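Local coordinates for protein 2,3-dihydroxy-2,3-dihydrophenylpropionate dehydrogenase (Pseudomonas sp. MC1, PDB 5XTF) that catalyses the NAD(+)-dependent oxidation of naphthalene cis-dihydrodiol to 1,2-dihydroxynaphthalene, as a tetrameric short-chain dehydrogenase/reductase, at residues V25-G30 with D99-N104; Y48-L53 with D69-V74. One frame throughout, in Å; residues are numbered along the deposited sequence.

Contact 1: V25-G30 with D99-N104; sequences VVSITG and DCFIAN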
ATOM      1  N   VAL B  25     -30.820 -11.713   2.987  1.00 27.29           N
ATOM      2  CA  VAL B  25     -30.535 -12.410   4.235  1.00 27.39           C
ATOM      3  C   VAL B  25     -29.048 -12.278   4.533  1.00 26.96           C
ATOM      4  O   VAL B  25     -28.215 -12.569   3.667  1.00 26.46           O
ATOM      5  CB  VAL B  25     -30.923 -13.895   4.143  1.00 26.12           C
ATOM      6  CG1 VAL B  25     -30.411 -14.640   5.349  1.00 24.38           C
ATOM      7  CG2 VAL B  25     -32.433 -14.043   3.982  1.00 29.52           C
ATOM      8  N   VAL B  26     -28.713 -11.864   5.756  1.00 24.48           N
ATOM      9  CA  VAL B  26     -27.325 -11.675   6.167  1.00 23.47           C
ATOM     10  C   VAL B  26     -27.062 -12.453   7.449  1.00 24.79           C
ATOM     11  O   VAL B  26     -27.923 -12.522   8.332  1.00 22.15           O
ATOM     12  CB  VAL B  26     -26.978 -10.184   6.368  1.00 23.11           C
ATOM     13  CG1 VAL B  26     -27.840  -9.563   7.460  1.00 23.85           C
ATOM     14  CG2 VAL B  26     -25.492 -10.012   6.695  1.00 21.39           C
ATOM     15  N   SER B  27     -25.857 -13.007   7.568  1.00 21.12           N
ATOM     16  CA  SER B  27     -25.455 -13.739   8.754  1.00 24.12           C
ATOM     17  C   SER B  27     -24.178 -13.136   9.333  1.00 23.02           C
ATOM     18  O   SER B  27     -23.190 -12.983   8.616  1.00 21.36           O
ATOM     19  CB  SER B  27     -25.240 -15.203   8.409  1.00 20.94           C
ATOM     20  OG  SER B  27     -24.912 -15.894   9.584  1.00 24.49           O
ATOM     21  N   ILE B  28     -24.186 -12.848  10.635  1.00 24.27           N
ATOM     22  CA  ILE B  28     -23.192 -11.998  11.297  1.00 22.50           C
ATOM     23  C   ILE B  28     -22.579 -12.753  12.479  1.00 23.31           C
ATOM     24  O   ILE B  28     -23.301 -13.112  13.410  1.00 27.29           O
ATOM     25  CB  ILE B  28     -23.849 -10.691  11.786  1.00 20.06           C
ATOM     26  CG1 ILE B  28     -24.593 -10.008  10.631  1.00 21.66           C
ATOM     27  CG2 ILE B  28     -22.836  -9.769  12.468  1.00 18.29           C
ATOM     28  CD1 ILE B  28     -25.528  -8.877  11.043  1.00 20.08           C
ATOM     29  N   THR B  29     -21.258 -12.980  12.463  1.00 23.86           N
ATOM     30  CA  THR B  29     -20.566 -13.440  13.673  1.00 24.12           C
ATOM     31  C   THR B  29     -20.132 -12.243  14.532  1.00 27.46           C
ATOM     32  O   THR B  29     -20.153 -11.088  14.095  1.00 26.34           O
ATOM     33  CB  THR B  29     -19.331 -14.298  13.362  1.00 25.36           C
ATOM     34  OG1 THR B  29     -18.234 -13.444  12.995  1.00 27.18           O
ATOM     35  CG2 THR B  29     -19.594 -15.314  12.258  1.00 20.13           C
ATOM     36  N   GLY B  30     -19.706 -12.528  15.761  1.00 28.44           N
ATOM     37  CA  GLY B  30     -19.389 -11.453  16.697  1.00 26.52           C
ATOM     38  C   GLY B  30     -20.536 -10.490  16.942  1.00 27.41           C
ATOM     39  O   GLY B  30     -20.313  -9.280  17.061  1.00 31.48           O
ATOM     40  N   ASP B  99     -27.573 -14.422   1.544  1.00 28.27           N
ATOM     41  CA  ASP B  99     -27.001 -13.474   0.589  1.00 27.77           C
ATOM     42  C   ASP B  99     -25.649 -12.909   1.005  1.00 29.48           C
ATOM     43  O   ASP B  99     -24.828 -12.617   0.136  1.00 25.53           O
ATOM     44  CB  ASP B  99     -27.962 -12.306   0.337  1.00 28.84           C
ATOM     45  CG  ASP B  99     -29.277 -12.759  -0.264  1.00 35.58           C
ATOM     46  OD1 ASP B  99     -29.313 -12.997  -1.493  1.00 36.59           O
ATOM     47  OD2 ASP B  99     -30.274 -12.881   0.494  1.00 37.54           O
ATOM     48  N   CYS B 100     -25.392 -12.723   2.295  1.00 27.27           N
ATOM     49  CA  CYS B 100     -24.168 -12.073   2.730  1.00 25.69           C
ATOM     50  C   CYS B 100     -23.696 -12.721   4.018  1.00 22.51           C
ATOM     51  O   CYS B 100     -24.506 -13.021   4.896  1.00 26.67           O
ATOM     52  CB  CYS B 100     -24.381 -10.566   2.944  1.00 26.11           C
ATOM     53  SG  CYS B 100     -22.856  -9.634   3.367  1.00 31.30           S
ATOM     54  N   PHE B 101     -22.399 -12.968   4.114  1.00 22.40           N
ATOM     55  CA  PHE B 101     -21.784 -13.451   5.344  1.00 22.78           C
ATOM     56  C   PHE B 101     -20.792 -12.404   5.831  1.00 24.88           C
ATOM     57  O   PHE B 101     -19.890 -12.003   5.080  1.00 21.13           O
ATOM     58  CB  PHE B 101     -21.076 -14.795   5.147  1.00 20.61           C
ATOM     59  CG  PHE B 101     -20.363 -15.277   6.388  1.00 21.62           C
ATOM     60  CD1 PHE B 101     -21.087 -15.747   7.472  1.00 25.96           C
ATOM     61  CD2 PHE B 101     -18.985 -15.249   6.480  1.00 24.88           C
ATOM     62  CE1 PHE B 101     -20.455 -16.184   8.622  1.00 22.74           C
ATOM     63  CE2 PHE B 101     -18.347 -15.692   7.637  1.00 23.40           C
ATOM     64  CZ  PHE B 101     -19.088 -16.155   8.701  1.00 23.99           C
ATOM     65  N   ILE B 102     -20.961 -11.964   7.077  1.00 24.12           N
ATOM     66  CA  ILE B 102     -20.107 -10.962   7.698  1.00 19.37           C
ATOM     67  C   ILE B 102     -19.323 -11.657   8.795  1.00 24.59           C
ATOM     68  O   ILE B 102     -19.890 -12.043   9.825  1.00 23.02           O
ATOM     69  CB  ILE B 102     -20.901  -9.785   8.270  1.00 22.91           C
ATOM     70  CG1 ILE B 102     -21.710  -9.094   7.171  1.00 27.24           C
ATOM     71  CG2 ILE B 102     -19.967  -8.811   8.967  1.00 23.72           C
ATOM     72  CD1 ILE B 102     -22.432  -7.856   7.649  1.00 26.94           C
ATOM     73  N   ALA B 103     -18.024 -11.826   8.569  1.00 22.20           N
ATOM     74  CA  ALA B 103     -17.136 -12.420   9.554  1.00 22.60           C
ATOM     75  C   ALA B 103     -16.535 -11.274  10.349  1.00 25.06           C
ATOM     76  O   ALA B 103     -15.768 -10.472   9.805  1.00 26.95           O
ATOM     77  CB  ALA B 103     -16.063 -13.260   8.871  1.00 20.85           C
ATOM     78  N   ASN B 104     -16.876 -11.196  11.633  1.00 23.12           N
ATOM     79  CA  ASN B 104     -16.583 -10.009  12.426  1.00 24.17           C
ATOM     80  C   ASN B 104     -16.084 -10.307  13.826  1.00 25.97           C
ATOM     81  O   ASN B 104     -15.487  -9.418  14.443  1.00 26.67           O
ATOM     82  CB  ASN B 104     -17.834  -9.111  12.512  1.00 25.89           C
ATOM     83  CG  ASN B 104     -17.737  -8.051  13.589  1.00 28.37           C
ATOM     84  OD1 ASN B 104     -16.921  -7.123  13.502  1.00 29.40           O
ATOM     85  ND2 ASN B 104     -18.568  -8.179  14.618  1.00 23.92           N
TER
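Thr29 and Asn104 meet where two parallel strands end, and there a side chain takes over the pairing from the backbone. Thr29 OG1, held between its own backbone N and carbonyl carbon (chi1 79°), accepts an almost straight bond from Asn104 N at 3.0 Å, and a second from Ala105 N. Asn104 ND2 in turn makes a weak bond to Thr29 O, while its OD1 is bonded to Thr157. Behind this, the regular ladder runs through Ser27 N to Cys100 O, Ile102 N to Ser27 O at 2.9 Å, and Thr29 N to Ile102 O. At the start Val25 O accepts from both Asp99 N and Cys100 N, and Asp99 OD2 takes Val25 N at 2.8 Å on its anti side; OD1 is salt-bridged to Arg256.

Val26 CG2 lies 3.9 Å from Ile102 CD1 on the face these two share with Cys100 and Ile28; past the strand end Thr29 CG2 meets the Phe101 ring obliquely, 3.7 Å from CZ. A valine at Thr29 would probably leave the amides of Asn104 and Ala105 without their shared acceptor. Such adjoining first and fourth strands are characteristic of the Rossmann fold, and Asn104 belongs to the NAD(+) site.

Contact 2: Y48-L53 with D69-V74; sequences YCVSAL and DALEIV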
ATOM      1  N   TYR B  48     -33.251  -6.478   6.119  1.00 27.16           N
ATOM      2  CA  TYR B  48     -32.719  -7.828   5.958  1.00 29.07           C
ATOM      3  C   TYR B  48     -33.346  -8.793   6.953  1.00 28.96           C
ATOM      4  O   TYR B  48     -33.723  -8.418   8.066  1.00 30.21           O
ATOM      5  CB  TYR B  48     -31.198  -7.860   6.186  1.00 27.56           C
ATOM      6  CG  TYR B  48     -30.324  -7.355   5.054  1.00 28.94           C
ATOM      7  CD1 TYR B  48     -30.287  -6.012   4.728  1.00 26.61           C
ATOM      8  CD2 TYR B  48     -29.510  -8.224   4.336  1.00 27.06           C
ATOM      9  CE1 TYR B  48     -29.474  -5.534   3.696  1.00 30.94           C
ATOM     10  CE2 TYR B  48     -28.688  -7.757   3.303  1.00 31.43           C
ATOM     11  CZ  TYR B  48     -28.676  -6.409   2.993  1.00 32.73           C
ATOM     12  OH  TYR B  48     -27.867  -5.932   1.974  1.00 34.67           O
ATOM     13  N   CYS B  49     -33.416 -10.055   6.560  1.00 26.38           N
ATOM     14  CA  CYS B  49     -33.504 -11.123   7.543  1.00 28.90           C
ATOM     15  C   CYS B  49     -32.099 -11.373   8.061  1.00 30.42           C
ATOM     16  O   CYS B  49     -31.149 -11.454   7.272  1.00 29.19           O
ATOM     17  CB  CYS B  49     -34.085 -12.392   6.928  1.00 30.18           C
ATOM     18  SG  CYS B  49     -35.694 -12.173   6.133  1.00 36.48           S
ATOM     19  N   VAL B  50     -31.954 -11.463   9.381  1.00 26.47           N
ATOM     20  CA  VAL B  50     -30.645 -11.471  10.025  1.00 25.34           C
ATOM     21  C   VAL B  50     -30.508 -12.730  10.862  1.00 26.38           C
ATOM     22  O   VAL B  50     -31.390 -13.043  11.671  1.00 29.74           O
ATOM     23  CB  VAL B  50     -30.435 -10.218  10.898  1.00 26.15           C
ATOM     24  CG1 VAL B  50     -29.103 -10.306  11.649  1.00 20.96           C
ATOM     25  CG2 VAL B  50     -30.503  -8.964  10.033  1.00 20.75           C
ATOM     26  N   SER B  51     -29.412 -13.446  10.671  1.00 22.50           N
ATOM     27  CA  SER B  51     -28.988 -14.432  11.644  1.00 25.77           C
ATOM     28  C   SER B  51     -27.680 -13.984  12.272  1.00 27.41           C
ATOM     29  O   SER B  51     -26.919 -13.190  11.700  1.00 25.47           O
ATOM     30  CB  SER B  51     -28.828 -15.818  11.026  1.00 27.15           C
ATOM     31  OG  SER B  51     -27.588 -15.933  10.390  1.00 26.90           O
ATOM     32  N   ALA B  52     -27.413 -14.507  13.459  1.00 26.93           N
ATOM     33  CA  ALA B  52     -26.396 -13.912  14.309  1.00 23.06           C
ATOM     34  C   ALA B  52     -25.777 -14.986  15.180  1.00 27.36           C
ATOM     35  O   ALA B  52     -26.493 -15.793  15.781  1.00 27.01           O
ATOM     36  CB  ALA B  52     -26.993 -12.804  15.183  1.00 24.16           C
ATOM     37  N   LEU B  53     -24.451 -14.993  15.231  1.00 24.71           N
ATOM     38  CA  LEU B  53     -23.692 -15.874  16.099  1.00 26.64           C
ATOM     39  C   LEU B  53     -23.173 -15.062  17.271  1.00 27.52           C
ATOM     40  O   LEU B  53     -22.534 -14.021  17.081  1.00 31.35           O
ATOM     41  CB  LEU B  53     -22.532 -16.520  15.353  1.00 21.53           C
ATOM     42  CG  LEU B  53     -21.661 -17.412  16.234  1.00 27.41           C
ATOM     43  CD1 LEU B  53     -22.509 -18.457  16.920  1.00 23.80           C
ATOM     44  CD2 LEU B  53     -20.540 -18.067  15.418  1.00 27.45           C
ATOM     45  N   ASP B  69     -38.307 -12.775  18.248  1.00 39.16           N
ATOM     46  CA  ASP B  69     -37.932 -13.989  17.534  1.00 37.65           C
ATOM     47  C   ASP B  69     -37.710 -13.747  16.052  1.00 34.48           C
ATOM     48  O   ASP B  69     -37.636 -14.717  15.284  1.00 31.60           O
ATOM     49  CB  ASP B  69     -39.001 -15.065  17.733  1.00 44.48           C
ATOM     50  CG  ASP B  69     -38.688 -15.964  18.895  1.00 52.23           C
ATOM     51  OD1 ASP B  69     -37.482 -16.249  19.109  1.00 53.60           O
ATOM     52  OD2 ASP B  69     -39.641 -16.370  19.597  1.00 53.91           O
ATOM     53  N   ALA B  70     -37.613 -12.476  15.630  1.00 30.67           N
ATOM     54  CA  ALA B  70     -37.353 -12.183  14.223  1.00 35.62           C
ATOM     55  C   ALA B  70     -35.970 -12.676  13.778  1.00 36.04           C
ATOM     56  O   ALA B  70     -35.780 -12.978  12.592  1.00 34.18           O
ATOM     57  CB  ALA B  70     -37.512 -10.686  13.958  1.00 27.18           C
ATOM     58  N   LEU B  71     -35.010 -12.786  14.701  1.00 31.37           N
ATOM     59  CA  LEU B  71     -33.669 -13.229  14.349  1.00 31.98           C
ATOM     60  C   LEU B  71     -33.552 -14.736  14.497  1.00 34.43           C
ATOM     61  O   LEU B  71     -34.337 -15.389  15.187  1.00 34.26           O
ATOM     62  CB  LEU B  71     -32.603 -12.562  15.221  1.00 29.74           C
ATOM     63  CG  LEU B  71     -32.675 -11.046  15.333  1.00 33.55           C
ATOM     64  CD1 LEU B  71     -31.564 -10.544  16.216  1.00 28.57           C
ATOM     65  CD2 LEU B  71     -32.630 -10.388  13.964  1.00 28.65           C
ATOM     66  N   GLU B  72     -32.556 -15.284  13.824  1.00 33.28           N
ATOM     67  CA  GLU B  72     -32.093 -16.635  14.074  1.00 30.53           C
ATOM     68  C   GLU B  72     -30.772 -16.485  14.805  1.00 31.28           C
ATOM     69  O   GLU B  72     -29.873 -15.802  14.310  1.00 32.62           O
ATOM     70  CB  GLU B  72     -31.929 -17.408  12.768  1.00 28.53           C
ATOM     71  CG  GLU B  72     -31.781 -18.908  12.934  1.00 36.42           C
ATOM     72  CD  GLU B  72     -33.014 -19.560  13.569  1.00 37.19           C
ATOM     73  OE1 GLU B  72     -34.155 -19.105  13.306  1.00 40.61           O
ATOM     74  OE2 GLU B  72     -32.843 -20.534  14.324  1.00 44.04           O
ATOM     75  N   ILE B  73     -30.663 -17.077  15.986  1.00 28.22           N
ATOM     76  CA  ILE B  73     -29.524 -16.852  16.868  1.00 28.62           C
ATOM     77  C   ILE B  73     -28.905 -18.193  17.225  1.00 30.47           C
ATOM     78  O   ILE B  73     -29.613 -19.143  17.567  1.00 34.65           O
ATOM     79  CB  ILE B  73     -29.928 -16.076  18.136  1.00 26.05           C
ATOM     80  CG1 ILE B  73     -30.554 -14.730  17.757  1.00 32.26           C
ATOM     81  CG2 ILE B  73     -28.728 -15.886  19.069  1.00 24.70           C
ATOM     82  CD1 ILE B  73     -31.150 -13.953  18.930  1.00 34.86           C
ATOM     83  N   VAL B  74     -27.588 -18.274  17.111  1.00 30.51           N
ATOM     84  CA  VAL B  74     -26.805 -19.410  17.574  1.00 29.92           C
ATOM     85  C   VAL B  74     -25.837 -18.881  18.621  1.00 30.03           C
ATOM     86  O   VAL B  74     -25.184 -17.853  18.397  1.00 28.43           O
ATOM     87  CB  VAL B  74     -26.041 -20.090  16.421  1.00 28.06           C
ATOM     88  CG1 VAL B  74     -25.092 -21.126  16.958  1.00 32.69           C
ATOM     89  CG2 VAL B  74     -26.999 -20.699  15.414  1.00 32.77           C
TER
HETATM   90  O   HOH W   1     -34.570 -11.269  10.881  1.00 31.12           O
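Leu53 and Val74 pack at the carboxyl ends of two parallel strands, and Leu53 can be followed outward from its backbone. CB leaves on the same face of the sheet as Val74. CG stands anti to the backbone N (chi1 178°) and comes to 4.2 Å from Val74 O. From there CD1 makes the closest approach, 3.1 Å from Val74 O, with Val74 CG1 3.7 Å away; beyond the two strands the side chain touches Val78, Thr83 and Leu87.

The backbones hold the pair in register. Ala52 N bonds to Glu72 O at 2.9 Å, and Val74 N to Ala52 O at 3.0 Å, whereas the bond from Glu72 N to Val50 O is weak. Before this ladder begins, a water replaces a direct link: it accepts from Val50 N and donates to Ala70 O at 2.7 Å. Next to it, Leu71 CD2 rests 3.8 Å from Val50 CB. Ser51 CB and Glu72 CB approach to 3.9 Å. The polar ends of both side chains turn to other partners, Ser51 OG to Thr91 and Glu72 OE1 to a salt bridge with Arg94.

These strands are the two arms of a beta-alpha-beta unit whose connecting helix 57-67 covers Ala52 and Ile73. Helix 34-46 packs on Val50 and Leu71, and helix 81-95 lies against Leu53 and Val74 on the other face.

In the fold
Contacts 1 and 2 show how one parallel sheet changes character from its middle towards its margin. The centre of contact 1 lies about 7 Å from the centre of the chain, and the contact is buried throughout; that of contact 2, at about 15 Å, belongs to a pairing that includes the outermost strand 72-75, with partly exposed residues and a bridging water. Strands 25-28 and 49-54 are neighbours, so the two contacts join directly: Ser27 OG lies 2.8 Å from Ser51 OG, and Val26 CG1 packs on Val50 CG2. Helices 34-46 and 81-95 serve both. Side chains supplement the backbone ladder at both ends of contact 1, whereas in contact 2 the direct cross-strand bonds are all backbone.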